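Local coordinates for protein homoserine O-acetyltransferase (Bacillus anthracis str. 'Ames Ancestor', PDB 3I1I) that probably transfers an acetyl group from acetyl-CoA to the hydroxyl of homoserine, a step toward methionine, using an alpha/beta hydrolase fold, at residues 328-333 / 338-343. Sequence-based numbering, arbitrary orientation.
Sequences KMVDLL and KYAEVY
Val-330 and Leu-333, one turn apart on the helix, close down on Ala-340, which points its methyl at the helix; the two segment axes approach to 7.5 Å. Ala-340 CB packs against Leu-333, at CB (3.8 Å) and CD1 (3.9 Å). Val-330 spreads its two methyls along the strand. Its CG1, anti to the backbone N (chi1 158°), rests near the carbonyl of Ala-340, 3.6 Å from O, while CG2 reaches on to meet Val-342 CG2 at 3.7 Å.

Where the helix gives way to the strand, Lys-338 N donates to Leu-333 O over 3.0 Å, a somewhat bent bond (153° at the hydrogen) that ties the chain back to the last helical turn. Just beside it, the extended Lys-338 side chain passes Leu-333, CD against CD2 at 3.7 Å, and carries NZ on to the carbonyl of Ser-304 and to Gln-336 OE1. The contact is open on the helix's far side: exposed Lys-328 and partly exposed Asp-331, salt-bridged to Lys-335, both start away from the strand. The strand's other face is more polar and partly exposed. There Tyr-339 OH meets Glu-341 OE2 from above the carboxylate plane and OE1 pairs with Lys-364, both tentative because Glu-341 has two conformers.

This is the second half of a beta-alpha-beta crossover, with helix and strand nearly antiparallel at 157°. Strand 340-342 is the last of the chain's main sheet and pairs with strand 309-313, helix 324-335 covers one face beside helix 299-304, and helix 362-370 packs against Tyr-339 and Glu-341 on the other.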
loop_
_atom_site.group_PDB
_atom_site.type_symbol
_atom_site.label_atom_id
_atom_site.label_comp_id
_atom_site.label_asym_id
_atom_site.label_seq_id
_atom_site.Cartn_x
_atom_site.Cartn_y
_atom_site.Cartn_z
ATOM N N LYS A 328 -6.170 -15.811 -23.507
ATOM C CA LYS A 328 -7.615 -15.753 -23.704
ATOM C C LYS A 328 -7.945 -14.864 -24.913
ATOM O O LYS A 328 -8.666 -15.275 -25.819
ATOM C CB LYS A 328 -8.299 -15.233 -22.438
ATOM C CG LYS A 328 -9.800 -15.125 -22.524
ATOM C CD LYS A 328 -10.485 -16.508 -22.421
ATOM C CE LYS A 328 -11.053 -17.014 -23.753
ATOM N NZ LYS A 328 -12.485 -17.384 -23.534
HETATM N N MSE A 329 -7.395 -13.663 -24.922
HETATM C CA MSE A 329 -7.630 -12.675 -25.977
HETATM C C MSE A 329 -7.246 -13.197 -27.355
HETATM O O MSE A 329 -7.988 -13.040 -28.325
HETATM C CB MSE A 329 -6.850 -11.406 -25.656
HETATM C CG MSE A 329 -6.565 -10.509 -26.835
HETATM SE SE MSE A 329 -5.770 -8.842 -26.239
HETATM C CE MSE A 329 -5.418 -7.972 -27.965
ATOM N N VAL A 330 -6.078 -13.821 -27.430
ATOM C CA VAL A 330 -5.582 -14.350 -28.686
ATOM C C VAL A 330 -6.479 -15.485 -29.170
ATOM O O VAL A 330 -6.794 -15.621 -30.382
ATOM C CB VAL A 330 -4.077 -14.712 -28.542
ATOM C CG1 VAL A 330 -3.597 -15.758 -29.592
ATOM C CG2 VAL A 330 -3.234 -13.365 -28.563
ATOM N N ASP A 331 -6.953 -16.279 -28.225
ATOM C CA ASP A 331 -7.859 -17.336 -28.578
ATOM C C ASP A 331 -9.148 -16.778 -29.188
ATOM O O ASP A 331 -9.619 -17.282 -30.246
ATOM C CB ASP A 331 -8.153 -18.239 -27.394
ATOM C CG ASP A 331 -8.895 -19.493 -27.810
ATOM O OD1 ASP A 331 -8.420 -20.245 -28.682
ATOM O OD2 ASP A 331 -9.992 -19.734 -27.289
ATOM N N LEU A 332 -9.706 -15.734 -28.556
ATOM C CA LEU A 332 -10.919 -15.119 -29.094
ATOM C C LEU A 332 -10.678 -14.580 -30.497
ATOM O O LEU A 332 -11.469 -14.812 -31.403
ATOM C CB LEU A 332 -11.460 -14.019 -28.179
ATOM C CG LEU A 332 -11.963 -14.502 -26.812
ATOM C CD1 LEU A 332 -12.229 -13.308 -25.857
ATOM C CD2 LEU A 332 -13.178 -15.450 -26.945
ATOM N N LEU A 333 -9.579 -13.888 -30.703
ATOM C CA LEU A 333 -9.276 -13.363 -32.041
ATOM C C LEU A 333 -9.127 -14.478 -33.082
ATOM O O LEU A 333 -9.608 -14.345 -34.203
ATOM C CB LEU A 333 -8.012 -12.501 -32.023
ATOM C CG LEU A 333 -8.142 -11.090 -31.447
ATOM C CD1 LEU A 333 -6.736 -10.545 -31.073
ATOM C CD2 LEU A 333 -8.937 -10.113 -32.430
ATOM N N LYS A 338 -9.113 -14.229 -37.126
ATOM C CA LYS A 338 -8.012 -13.265 -37.250
ATOM C C LYS A 338 -6.627 -13.838 -36.962
ATOM O O LYS A 338 -6.493 -14.904 -36.350
ATOM C CB LYS A 338 -8.302 -12.084 -36.355
ATOM C CG LYS A 338 -9.492 -11.319 -36.917
ATOM C CD LYS A 338 -10.169 -10.493 -35.885
ATOM C CE LYS A 338 -11.540 -9.994 -36.399
ATOM N NZ LYS A 338 -12.156 -9.291 -35.264
ATOM N N TYR A 339 -5.601 -13.144 -37.449
ATOM C CA TYR A 339 -4.235 -13.523 -37.182
ATOM C C TYR A 339 -3.808 -12.921 -35.830
ATOM O O TYR A 339 -3.786 -11.672 -35.658
ATOM C CB TYR A 339 -3.270 -13.056 -38.297
ATOM C CG TYR A 339 -1.881 -13.632 -38.099
ATOM C CD1 TYR A 339 -1.472 -14.783 -38.760
ATOM C CD2 TYR A 339 -1.024 -13.086 -37.162
ATOM C CE1 TYR A 339 -0.183 -15.340 -38.523
ATOM C CE2 TYR A 339 0.233 -13.620 -36.921
ATOM C CZ TYR A 339 0.652 -14.732 -37.606
ATOM O OH TYR A 339 1.903 -15.228 -37.305
ATOM N N ALA A 340 -3.442 -13.798 -34.899
ATOM C CA ALA A 340 -3.095 -13.381 -33.556
ATOM C C ALA A 340 -2.235 -14.444 -32.890
ATOM O O ALA A 340 -2.501 -15.648 -33.064
ATOM C CB ALA A 340 -4.353 -13.110 -32.737
ATOM N N GLU A 341 -1.184 -14.022 -32.181
ATOM C CA GLU A 341 -0.285 -14.952 -31.496
ATOM C C GLU A 341 0.259 -14.381 -30.189
ATOM O O GLU A 341 0.336 -13.154 -30.014
ATOM C CB GLU A 341 0.861 -15.437 -32.414
ATOM C CG GLU A 341 1.798 -14.371 -32.974
ATOM C CD GLU A 341 2.956 -14.958 -33.890
ATOM O OE1 GLU A 341 3.680 -15.905 -33.461
ATOM O OE2 GLU A 341 3.129 -14.446 -35.034
ATOM N N VAL A 342 0.602 -15.285 -29.273
ATOM C CA VAL A 342 1.292 -14.972 -28.026
ATOM C C VAL A 342 2.723 -15.463 -28.181
ATOM O O VAL A 342 2.954 -16.565 -28.635
ATOM C CB VAL A 342 0.704 -15.704 -26.792
ATOM C CG1 VAL A 342 1.504 -15.327 -25.548
ATOM C CG2 VAL A 342 -0.797 -15.389 -26.602
ATOM N N TYR A 343 3.680 -14.618 -27.838
ATOM C CA TYR A 343 5.053 -15.041 -27.708
ATOM C C TYR A 343 5.457 -14.681 -26.290
ATOM O O TYR A 343 5.635 -13.517 -25.967
ATOM C CB TYR A 343 5.880 -14.311 -28.721
ATOM C CG TYR A 343 7.329 -14.689 -28.756
ATOM C CD1 TYR A 343 7.756 -15.819 -29.441
ATOM C CD2 TYR A 343 8.290 -13.881 -28.134
ATOM C CE1 TYR A 343 9.098 -16.145 -29.488
ATOM C CE2 TYR A 343 9.611 -14.193 -28.178
ATOM C CZ TYR A 343 10.014 -15.314 -28.853
ATOM O OH TYR A 343 11.338 -15.606 -28.893
#